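Local coordinates for projannalysin (Methanocaldococcus jannaschii, PDB 4JIX), which is the zymogen of a soluble zinc metallopeptidase of the minigluzincin type, probably hydrolysing peptide bonds once activated, at residues 9-15 and 59-65; 15-20 and 69-73; 23-29 and 73-79. The protein carries 1 engineered substitution. All coordinates share one frame. Residue numbers count along the deposited sequence, not the author numbering.

Interaction 1 of 3, residues 9-15 and 59-65; sequences KKDIKDI and NFDEELL
Where two helices begin side by side, an apolar corner can be closed by charges at its edge, and residues 9-15 and 59-65 show how. Residues 9-11 are extended (phi near -65°, psi 124° to 138°) and lead into helix 12-22, whose N-cap is Asp-11: its OD1 accepts from Lys-13 N at 3.2 Å. The register pairs Lys-10 with Glu-62 (CA atoms 7.2 Å apart) and Ile-15 with Leu-65 (7.8 Å).

Asn-59 ends helix 54-59, its side-chain ND2 hydrogen-bonded to Tyr-55 O. Phe-60 breaks the helix at phi/psi -85/147° and sends its ring away, towards helix 97-111; its carbonyl O lies 2.9 Å from Lys-9 NZ, at an angle too poor for a hydrogen bond. Asp-61, at the N-cap position, starts helix 62-78. Glu-62 follows, extended (t, t), and its OE2 accepts from Lys-10 NZ at 2.8 Å in a salt bridge, while its CG lies 3.9 Å from Ile-15 CD1. One turn on, Leu-65 (m, t) points at the first helix: its CD1 sits 4.2 Å from Ile-12 CD1 and 4.1 Å from Ile-15 CD1. Lys-10 also bridges to Glu-18. The contact joins the starts of helix 12-22 and of helix 62-78, which further along carries zinc-binding histidines. Its chemistry implies an apolar seam with the Lys-10 to Glu-62 ion pair at its partly exposed edge.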
loop_
_atom_site.group_PDB
_atom_site.type_symbol
_atom_site.label_atom_id
_atom_site.label_comp_id
_atom_site.label_asym_id
_atom_site.label_seq_id
_atom_site.Cartn_x
_atom_site.Cartn_y
_atom_site.Cartn_z
ATOM N N LYS A 9 7.305 -20.711 0.953
ATOM C CA LYS A 9 6.837 -19.550 1.698
ATOM C C LYS A 9 7.042 -19.808 3.193
ATOM O O LYS A 9 6.640 -20.861 3.706
ATOM C CB LYS A 9 5.361 -19.237 1.367
ATOM C CG LYS A 9 5.100 -17.778 0.976
ATOM C CD LYS A 9 3.845 -17.608 0.095
ATOM C CE LYS A 9 2.743 -16.766 0.719
ATOM N NZ LYS A 9 3.044 -15.303 0.720
ATOM N N LYS A 10 7.770 -18.889 3.856
ATOM C CA LYS A 10 8.029 -18.926 5.295
ATOM C C LYS A 10 6.697 -18.744 6.010
ATOM O O LYS A 10 5.893 -17.915 5.578
ATOM C CB LYS A 10 9.031 -17.821 5.698
ATOM C CG LYS A 10 9.573 -17.960 7.126
ATOM C CD LYS A 10 10.571 -16.863 7.499
ATOM C CE LYS A 10 11.997 -17.184 7.104
ATOM N NZ LYS A 10 12.874 -15.983 7.165
ATOM N N ASP A 11 6.438 -19.540 7.053
ATOM C CA ASP A 11 5.206 -19.438 7.835
ATOM C C ASP A 11 5.137 -18.061 8.479
ATOM O O ASP A 11 6.159 -17.546 8.946
ATOM C CB ASP A 11 5.135 -20.535 8.897
ATOM C CG ASP A 11 3.732 -20.787 9.410
ATOM O OD1 ASP A 11 3.229 -19.958 10.207
ATOM O OD2 ASP A 11 3.150 -21.836 9.047
ATOM N N ILE A 12 3.947 -17.448 8.460
ATOM C CA ILE A 12 3.718 -16.110 9.001
ATOM C C ILE A 12 4.198 -16.012 10.466
ATOM O O ILE A 12 4.842 -15.026 10.808
ATOM C CB ILE A 12 2.234 -15.666 8.820
ATOM C CG1 ILE A 12 2.036 -14.171 9.131
ATOM C CG2 ILE A 12 1.223 -16.581 9.537
ATOM C CD1 ILE A 12 2.698 -13.221 8.050
ATOM N N LYS A 13 3.968 -17.059 11.285
ATOM C CA LYS A 13 4.392 -17.103 12.690
ATOM C C LYS A 13 5.921 -17.025 12.807
ATOM O O LYS A 13 6.422 -16.358 13.709
ATOM C CB LYS A 13 3.853 -18.361 13.404
ATOM C CG LYS A 13 2.356 -18.658 13.187
ATOM C CD LYS A 13 1.392 -17.586 13.737
ATOM C CE LYS A 13 0.041 -17.652 13.062
ATOM N NZ LYS A 13 -0.994 -16.888 13.806
ATOM N N ASP A 14 6.658 -17.654 11.865
ATOM C CA ASP A 14 8.124 -17.619 11.834
ATOM C C ASP A 14 8.637 -16.218 11.500
ATOM O O ASP A 14 9.645 -15.798 12.078
ATOM C CB ASP A 14 8.689 -18.643 10.834
ATOM C CG ASP A 14 8.426 -20.101 11.178
ATOM O OD1 ASP A 14 8.515 -20.952 10.259
ATOM O OD2 ASP A 14 8.181 -20.401 12.370
ATOM N N ILE A 15 7.957 -15.492 10.573
ATOM C CA ILE A 15 8.334 -14.125 10.217
ATOM C C ILE A 15 8.181 -13.233 11.469
ATOM O O ILE A 15 9.089 -12.459 11.795
ATOM C CB ILE A 15 7.523 -13.565 9.002
ATOM C CG1 ILE A 15 7.695 -14.457 7.731
ATOM C CG2 ILE A 15 7.910 -12.103 8.721
ATOM C CD1 ILE A 15 6.706 -14.127 6.536
ATOM N N ASN A 59 -0.785 -13.662 -0.068
ATOM C CA ASN A 59 -0.325 -13.309 -1.410
ATOM C C ASN A 59 0.922 -12.410 -1.487
ATOM O O ASN A 59 1.529 -12.353 -2.560
ATOM C CB ASN A 59 -1.475 -12.646 -2.172
ATOM C CG ASN A 59 -2.624 -13.604 -2.430
ATOM O OD1 ASN A 59 -2.716 -14.236 -3.489
ATOM N ND2 ASN A 59 -3.493 -13.789 -1.443
ATOM N N PHE A 60 1.312 -11.712 -0.403
ATOM C CA PHE A 60 2.495 -10.838 -0.477
ATOM C C PHE A 60 3.773 -11.620 -0.233
ATOM O O PHE A 60 3.772 -12.535 0.590
ATOM C CB PHE A 60 2.406 -9.693 0.551
ATOM C CG PHE A 60 1.603 -8.463 0.178
ATOM C CD1 PHE A 60 1.909 -7.226 0.728
ATOM C CD2 PHE A 60 0.509 -8.554 -0.679
ATOM C CE1 PHE A 60 1.156 -6.094 0.406
ATOM C CE2 PHE A 60 -0.257 -7.425 -0.983
ATOM C CZ PHE A 60 0.073 -6.205 -0.438
ATOM N N ASP A 61 4.876 -11.218 -0.898
ATOM C CA ASP A 61 6.202 -11.827 -0.717
ATOM C C ASP A 61 6.710 -11.578 0.718
ATOM O O ASP A 61 6.261 -10.646 1.382
ATOM C CB ASP A 61 7.203 -11.261 -1.745
ATOM C CG ASP A 61 6.953 -11.716 -3.180
ATOM O OD1 ASP A 61 6.463 -12.863 -3.372
ATOM O OD2 ASP A 61 7.290 -10.949 -4.115
ATOM N N GLU A 62 7.658 -12.390 1.169
ATOM C CA GLU A 62 8.228 -12.303 2.513
ATOM C C GLU A 62 8.788 -10.920 2.822
ATOM O O GLU A 62 8.597 -10.443 3.928
ATOM C CB GLU A 62 9.339 -13.341 2.685
ATOM C CG GLU A 62 9.686 -13.562 4.148
ATOM C CD GLU A 62 10.778 -14.583 4.365
ATOM O OE1 GLU A 62 10.853 -15.561 3.582
ATOM O OE2 GLU A 62 11.563 -14.399 5.323
ATOM N N GLU A 63 9.529 -10.319 1.879
ATOM C CA GLU A 63 10.105 -8.991 2.059
ATOM C C GLU A 63 9.018 -7.959 2.465
ATOM O O GLU A 63 9.250 -7.175 3.393
ATOM C CB GLU A 63 10.814 -8.532 0.779
ATOM C CG GLU A 63 11.231 -7.066 0.836
ATOM C CD GLU A 63 11.773 -6.482 -0.450
ATOM O OE1 GLU A 63 12.946 -6.048 -0.442
ATOM O OE2 GLU A 63 11.038 -6.459 -1.463
ATOM N N LEU A 64 7.836 -7.982 1.798
ATOM C CA LEU A 64 6.763 -7.027 2.129
ATOM C C LEU A 64 6.139 -7.358 3.465
ATOM O O LEU A 64 5.887 -6.451 4.248
ATOM C CB LEU A 64 5.671 -6.948 1.036
ATOM C CG LEU A 64 6.122 -6.756 -0.426
ATOM C CD1 LEU A 64 4.926 -6.469 -1.318
ATOM C CD2 LEU A 64 7.170 -5.630 -0.573
ATOM N N LEU A 65 5.918 -8.645 3.750
ATOM C CA LEU A 65 5.327 -9.069 5.032
ATOM C C LEU A 65 6.234 -8.709 6.208
ATOM O O LEU A 65 5.742 -8.253 7.231
ATOM C CB LEU A 65 5.034 -10.584 5.043
ATOM C CG LEU A 65 3.955 -11.065 4.065
ATOM C CD1 LEU A 65 3.873 -12.583 4.056
ATOM C CD2 LEU A 65 2.574 -10.446 4.384
#

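Interaction 2 of 3, residues 15-20 and 69-73; sequences IVNEIL and ILHEL. With ZN (zinc ion), chain C.
Two helices can be joined by aliphatic side chains alone, as helix 12-22 and the zinc-binding helix 62-78 are here, and three residues carry the contact: Ile-19, Ile-69 and Leu-73. Both segments are fully helical. The axes of these short segments approach to 10.1 Å and cross at -45°, with the N-to-C directions 45° apart, and the CA register runs Val-16 to Ile-69 (6.7 Å), Ile-19 to Leu-70 (6.4 Å) and Leu-20 to Leu-73 (7.5 Å).

Ile-19 (m, t) points at the other helix. Its CD1 lies 3.6 Å from Ile-69 CG2, and its CG2 lies 4.0 Å from Leu-70 CD1 and 3.8 Å from Leu-73 CD1. Ile-69 (m, t) answers from across the interface, its CD1 reaching Ile-15 CG2 at 3.8 Å and Val-16 CG2 at 3.9 Å; beyond the pair it rests on Leu-50 and Leu-52 of strand 49-53. One turn later Leu-73 (m, t) brings its CD1 to 3.7 Å from Leu-20 CD2 and 4.3 Å from Val-16 CG1.

Helix 62-78 carries the HExxH sequence of zinc metallopeptidases (His-71, Glu-72, His-75). His-71 (chi1 t) takes no part in the packing and binds zinc through NE2 at 2.1 Å, sharing the metal with, among others, His-75, His-83 and a water 2.2 Å from the ion; Ile-112 of the second subunit packs on His-71 and Glu-72. The chemistry implies a division by helix face: no hydrogen bond crosses the interface, which is held by aliphatic packing, while the polar metal-binding side chain leaves from a different face.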
loop_
_atom_site.group_PDB
_atom_site.type_symbol
_atom_site.label_atom_id
_atom_site.label_comp_id
_atom_site.label_asym_id
_atom_site.label_seq_id
_atom_site.Cartn_x
_atom_site.Cartn_y
_atom_site.Cartn_z
ATOM N N ILE A 15 7.957 -15.492 10.573
ATOM C CA ILE A 15 8.334 -14.125 10.217
ATOM C C ILE A 15 8.181 -13.233 11.469
ATOM O O ILE A 15 9.089 -12.459 11.795
ATOM C CB ILE A 15 7.523 -13.565 9.002
ATOM C CG1 ILE A 15 7.695 -14.457 7.731
ATOM C CG2 ILE A 15 7.910 -12.103 8.721
ATOM C CD1 ILE A 15 6.706 -14.127 6.536
ATOM N N VAL A 16 7.032 -13.353 12.167
ATOM C CA VAL A 16 6.736 -12.589 13.388
ATOM C C VAL A 16 7.798 -12.877 14.468
ATOM O O VAL A 16 8.374 -11.929 15.004
ATOM C CB VAL A 16 5.293 -12.836 13.923
ATOM C CG1 VAL A 16 5.056 -12.091 15.239
ATOM C CG2 VAL A 16 4.246 -12.417 12.890
ATOM N N ASN A 17 8.077 -14.169 14.757
ATOM C CA ASN A 17 9.018 -14.566 15.808
ATOM C C ASN A 17 10.441 -14.064 15.547
ATOM O O ASN A 17 11.096 -13.628 16.490
ATOM C CB ASN A 17 9.000 -16.088 16.031
ATOM C CG ASN A 17 7.709 -16.543 16.675
ATOM O OD1 ASN A 17 6.962 -15.757 17.249
ATOM N ND2 ASN A 17 7.392 -17.811 16.576
ATOM N N GLU A 18 10.889 -14.062 14.281
ATOM C CA GLU A 18 12.211 -13.573 13.891
ATOM C C GLU A 18 12.357 -12.067 14.197
ATOM O O GLU A 18 13.413 -11.633 14.652
ATOM C CB GLU A 18 12.461 -13.847 12.400
ATOM C CG GLU A 18 12.917 -15.272 12.121
ATOM C CD GLU A 18 12.937 -15.723 10.669
ATOM O OE1 GLU A 18 12.655 -14.895 9.773
ATOM O OE2 GLU A 18 13.234 -16.918 10.431
ATOM N N ILE A 19 11.286 -11.287 13.976
ATOM C CA ILE A 19 11.266 -9.838 14.242
ATOM C C ILE A 19 11.227 -9.590 15.758
ATOM O O ILE A 19 11.975 -8.742 16.246
ATOM C CB ILE A 19 10.114 -9.131 13.480
ATOM C CG1 ILE A 19 10.380 -9.195 11.956
ATOM C CG2 ILE A 19 9.926 -7.664 13.934
ATOM C CD1 ILE A 19 9.116 -9.044 11.048
ATOM N N LEU A 20 10.394 -10.343 16.503
ATOM C CA LEU A 20 10.370 -10.226 17.972
ATOM C C LEU A 20 11.762 -10.510 18.541
ATOM O O LEU A 20 12.186 -9.819 19.460
ATOM C CB LEU A 20 9.335 -11.169 18.610
ATOM C CG LEU A 20 7.859 -10.920 18.290
ATOM C CD1 LEU A 20 7.035 -12.141 18.676
ATOM C CD2 LEU A 20 7.311 -9.660 19.029
ATOM N N ILE A 69 5.153 -6.118 9.313
ATOM C CA ILE A 69 5.187 -6.617 10.692
ATOM C C ILE A 69 6.213 -5.811 11.494
ATOM O O ILE A 69 5.926 -5.454 12.637
ATOM C CB ILE A 69 5.466 -8.146 10.740
ATOM C CG1 ILE A 69 4.307 -8.944 10.092
ATOM C CG2 ILE A 69 5.709 -8.627 12.190
ATOM C CD1 ILE A 69 4.696 -10.389 9.632
ATOM N N LEU A 70 7.407 -5.541 10.904
ATOM C CA LEU A 70 8.459 -4.731 11.529
ATOM C C LEU A 70 7.905 -3.361 11.921
ATOM O O LEU A 70 8.174 -2.900 13.026
ATOM C CB LEU A 70 9.664 -4.555 10.586
ATOM C CG LEU A 70 10.860 -3.728 11.103
ATOM C CD1 LEU A 70 11.593 -4.416 12.290
ATOM C CD2 LEU A 70 11.851 -3.427 9.972
ATOM N N HIS A 71 7.129 -2.724 11.033
ATOM C CA HIS A 71 6.523 -1.420 11.334
ATOM C C HIS A 71 5.678 -1.496 12.623
ATOM O O HIS A 71 5.867 -0.687 13.526
ATOM C CB HIS A 71 5.643 -0.914 10.160
ATOM C CG HIS A 71 5.072 0.458 10.406
ATOM N ND1 HIS A 71 5.671 1.592 9.890
ATOM C CD2 HIS A 71 4.000 0.828 11.145
ATOM C CE1 HIS A 71 4.925 2.614 10.294
ATOM N NE2 HIS A 71 3.926 2.204 11.088
ATOM N N GLU A 72 4.751 -2.457 12.698
ATOM C CA GLU A 72 3.869 -2.577 13.873
ATOM C C GLU A 72 4.624 -2.877 15.162
ATOM O O GLU A 72 4.238 -2.402 16.233
ATOM C CB GLU A 72 2.839 -3.700 13.673
ATOM C CG GLU A 72 2.096 -3.653 12.352
ATOM C CD GLU A 72 1.313 -2.386 12.111
ATOM O OE1 GLU A 72 1.018 -1.660 13.085
ATOM O OE2 GLU A 72 1.040 -2.093 10.929
ATOM N N LEU A 73 5.643 -3.740 15.061
ATOM C CA LEU A 73 6.361 -4.190 16.234
ATOM C C LEU A 73 7.359 -3.147 16.726
ATOM O O LEU A 73 7.625 -3.128 17.925
ATOM C CB LEU A 73 6.985 -5.581 16.019
ATOM C CG LEU A 73 5.948 -6.735 15.858
ATOM C CD1 LEU A 73 6.627 -8.082 15.739
ATOM C CD2 LEU A 73 4.926 -6.774 17.034
HETATM ZN ZN ZN C . 2.682 3.414 12.241
HETATM O O HOH W 1 1.578 3.964 10.441
#

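Interaction 3 of 3, residues 23-29 and 73-79; sequences LNINESI and LIHFKIK. With ZN (zinc ion), chain C.
A loop laid along the end of a metal-binding helix makes this contact: residues 23-29, between helix 12-22 and strand 30-34, pack on the last turns of helix 62-78, the HExxH helix of this minigluzincin. The loop starts with a Schellman motif, in which Asn-24 takes positive phi (59/47°) and turns the chain so that Leu-23 and Ile-25 both point at the helix. Ile-25 and Lys-77 are the register pair, their CA atoms 6.6 Å apart.

Leu-23 (m, t) sets CD1 3.8 Å from Leu-73 CB and CD2 4.2 Å from Ile-74 CG1. Ile-25 (m, t) places CD1 4.1 Å from Leu-73 CB and CG2 3.6 Å from Phe-76 CE1. The Phe-76 ring (chi1 t) also meets Ile-29 CG2, 3.6 Å from CE1, and Glu-27 CB, 3.6 Å from CZ, so that three loop residues gather round it. His-75, by contrast, takes no part in the packing and binds zinc through NE2 at 2.1 Å.

Lysines supply the polar ties. Lys-77 (all t) donates from NZ to Leu-23 O at 2.9 Å and is also salt-bridged to Glu-90. Lys-79, the first residue to leave helical geometry, has positive phi (56/50°), and its folded side chain brings NZ to 2.8 Å from Phe-76 O, a hydrogen bond, and to 3.0 Å from Glu-27 OE1, a salt bridge.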
loop_
_atom_site.group_PDB
_atom_site.type_symbol
_atom_site.label_atom_id
_atom_site.label_comp_id
_atom_site.label_asym_id
_atom_site.label_seq_id
_atom_site.Cartn_x
_atom_site.Cartn_y
_atom_site.Cartn_z
ATOM N N LEU A 23 14.204 -7.500 17.415
ATOM C CA LEU A 23 13.846 -6.290 18.161
ATOM C C LEU A 23 13.993 -6.468 19.667
ATOM O O LEU A 23 13.828 -5.496 20.402
ATOM C CB LEU A 23 12.408 -5.844 17.848
ATOM C CG LEU A 23 12.175 -5.115 16.517
ATOM C CD1 LEU A 23 10.687 -4.868 16.312
ATOM C CD2 LEU A 23 12.945 -3.778 16.457
ATOM N N ASN A 24 14.311 -7.693 20.135
ATOM C CA ASN A 24 14.472 -8.047 21.559
ATOM C C ASN A 24 13.173 -7.763 22.368
ATOM O O ASN A 24 13.206 -7.149 23.439
ATOM C CB ASN A 24 15.691 -7.344 22.188
ATOM C CG ASN A 24 16.139 -7.929 23.512
ATOM O OD1 ASN A 24 16.178 -9.149 23.711
ATOM N ND2 ASN A 24 16.490 -7.064 24.450
ATOM N N ILE A 25 12.027 -8.196 21.822
ATOM C CA ILE A 25 10.724 -8.064 22.489
ATOM C C ILE A 25 10.399 -9.420 23.153
ATOM O O ILE A 25 10.234 -10.431 22.447
ATOM C CB ILE A 25 9.598 -7.614 21.498
ATOM C CG1 ILE A 25 9.850 -6.197 20.899
ATOM C CG2 ILE A 25 8.198 -7.700 22.156
ATOM C CD1 ILE A 25 8.994 -5.868 19.602
ATOM N N ASN A 26 10.316 -9.449 24.496
ATOM C CA ASN A 26 9.944 -10.681 25.200
ATOM C C ASN A 26 8.520 -10.589 25.757
ATOM O O ASN A 26 8.096 -11.458 26.520
ATOM C CB ASN A 26 10.925 -11.089 26.309
ATOM C CG ASN A 26 10.664 -12.514 26.802
ATOM O OD1 ASN A 26 10.344 -13.423 26.023
ATOM N ND2 ASN A 26 10.682 -12.723 28.105
ATOM N N GLU A 27 7.768 -9.553 25.381
ATOM C CA GLU A 27 6.380 -9.498 25.809
ATOM C C GLU A 27 5.592 -10.385 24.876
ATOM O O GLU A 27 5.866 -10.406 23.674
ATOM C CB GLU A 27 5.834 -8.057 25.796
ATOM C CG GLU A 27 6.258 -7.253 27.006
ATOM C CD GLU A 27 5.831 -5.807 26.897
ATOM O OE1 GLU A 27 6.511 -5.036 26.181
ATOM O OE2 GLU A 27 4.775 -5.463 27.473
ATOM N N SER A 28 4.627 -11.119 25.419
ATOM C CA SER A 28 3.766 -12.004 24.640
ATOM C C SER A 28 2.810 -11.194 23.752
ATOM O O SER A 28 2.356 -10.123 24.156
ATOM C CB SER A 28 2.960 -12.894 25.588
ATOM O OG SER A 28 2.959 -14.248 25.184
ATOM N N ILE A 29 2.530 -11.675 22.536
ATOM C CA ILE A 29 1.567 -11.006 21.653
ATOM C C ILE A 29 0.594 -12.039 21.078
ATOM O O ILE A 29 0.878 -13.244 21.063
ATOM C CB ILE A 29 2.210 -10.154 20.516
ATOM C CG1 ILE A 29 3.049 -11.006 19.533
ATOM C CG2 ILE A 29 2.988 -8.960 21.057
ATOM C CD1 ILE A 29 3.189 -10.381 18.092
ATOM N N LEU A 73 5.643 -3.740 15.061
ATOM C CA LEU A 73 6.361 -4.190 16.234
ATOM C C LEU A 73 7.359 -3.147 16.726
ATOM O O LEU A 73 7.625 -3.128 17.925
ATOM C CB LEU A 73 6.985 -5.581 16.019
ATOM C CG LEU A 73 5.948 -6.735 15.858
ATOM C CD1 LEU A 73 6.627 -8.082 15.739
ATOM C CD2 LEU A 73 4.926 -6.774 17.034
ATOM N N ILE A 74 7.827 -2.225 15.857
ATOM C CA ILE A 74 8.665 -1.105 16.310
ATOM C C ILE A 74 7.801 -0.233 17.249
ATOM O O ILE A 74 8.256 0.090 18.345
ATOM C CB ILE A 74 9.308 -0.289 15.149
ATOM C CG1 ILE A 74 10.428 -1.119 14.471
ATOM C CG2 ILE A 74 9.880 1.070 15.665
ATOM C CD1 ILE A 74 10.872 -0.549 13.127
ATOM N N HIS A 75 6.532 0.057 16.857
ATOM C CA HIS A 75 5.591 0.810 17.698
ATOM C C HIS A 75 5.468 0.144 19.077
ATOM O O HIS A 75 5.526 0.824 20.095
ATOM C CB HIS A 75 4.189 0.883 17.054
ATOM C CG HIS A 75 4.063 1.859 15.931
ATOM N ND1 HIS A 75 4.284 3.210 16.121
ATOM C CD2 HIS A 75 3.699 1.650 14.647
ATOM C CE1 HIS A 75 4.050 3.780 14.952
ATOM N NE2 HIS A 75 3.698 2.881 14.036
ATOM N N PHE A 76 5.292 -1.186 19.094
ATOM C CA PHE A 76 5.151 -1.928 20.334
ATOM C C PHE A 76 6.430 -1.816 21.168
ATOM O O PHE A 76 6.342 -1.570 22.374
ATOM C CB PHE A 76 4.787 -3.402 20.066
ATOM C CG PHE A 76 4.566 -4.238 21.313
ATOM C CD1 PHE A 76 5.075 -5.532 21.403
ATOM C CD2 PHE A 76 3.808 -3.748 22.380
ATOM C CE1 PHE A 76 4.844 -6.315 22.539
ATOM C CE2 PHE A 76 3.573 -4.535 23.513
ATOM C CZ PHE A 76 4.104 -5.808 23.590
ATOM N N LYS A 77 7.612 -1.934 20.521
ATOM C CA LYS A 77 8.887 -1.844 21.236
ATOM C C LYS A 77 9.108 -0.467 21.904
ATOM O O LYS A 77 9.523 -0.417 23.060
ATOM C CB LYS A 77 10.071 -2.156 20.310
ATOM C CG LYS A 77 11.331 -2.483 21.111
ATOM C CD LYS A 77 12.565 -2.208 20.331
ATOM C CE LYS A 77 13.797 -2.404 21.173
ATOM N NZ LYS A 77 14.940 -2.831 20.327
ATOM N N ILE A 78 8.850 0.631 21.179
ATOM C CA ILE A 78 9.106 1.986 21.682
ATOM C C ILE A 78 7.927 2.540 22.528
ATOM O O ILE A 78 8.045 3.633 23.091
ATOM C CB ILE A 78 9.478 2.946 20.514
ATOM C CG1 ILE A 78 8.284 3.186 19.545
ATOM C CG2 ILE A 78 10.738 2.432 19.784
ATOM C CD1 ILE A 78 8.429 4.309 18.582
ATOM N N LYS A 79 6.811 1.791 22.613
ATOM C CA LYS A 79 5.603 2.180 23.350
ATOM C C LYS A 79 5.090 3.550 22.848
ATOM O O LYS A 79 4.846 4.472 23.634
ATOM C CB LYS A 79 5.839 2.180 24.887
ATOM C CG LYS A 79 6.340 0.826 25.460
ATOM C CD LYS A 79 5.284 -0.300 25.337
ATOM C CE LYS A 79 5.723 -1.643 25.897
ATOM N NZ LYS A 79 6.751 -2.296 25.058
HETATM ZN ZN ZN C . 2.682 3.414 12.241
HETATM O O HOH W 1 1.578 3.964 10.441
#

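Overall arrangement
From the N terminus, the chain lays helix 12-22 and its following loop along helix 62-78 in matching order, so interactions 1, 2 and 3 each close a loop of 43 to 48 residues holding the three-stranded sheet. Because their segments alternate, the three loops cross rather than nest. Interactions 1 and 2 share Ile-15, interactions 2 and 3 share Leu-73, and a probable hydrogen bond from Ile-25 N to Leu-20 O joins the latter two again. Interactions 1 and 3, with centres about 19 Å apart, do not touch. The principle is a continuous seam, aliphatic in the middle and with ion pairs towards both ends, along one side of the helix that presents His-71 and His-75 to zinc.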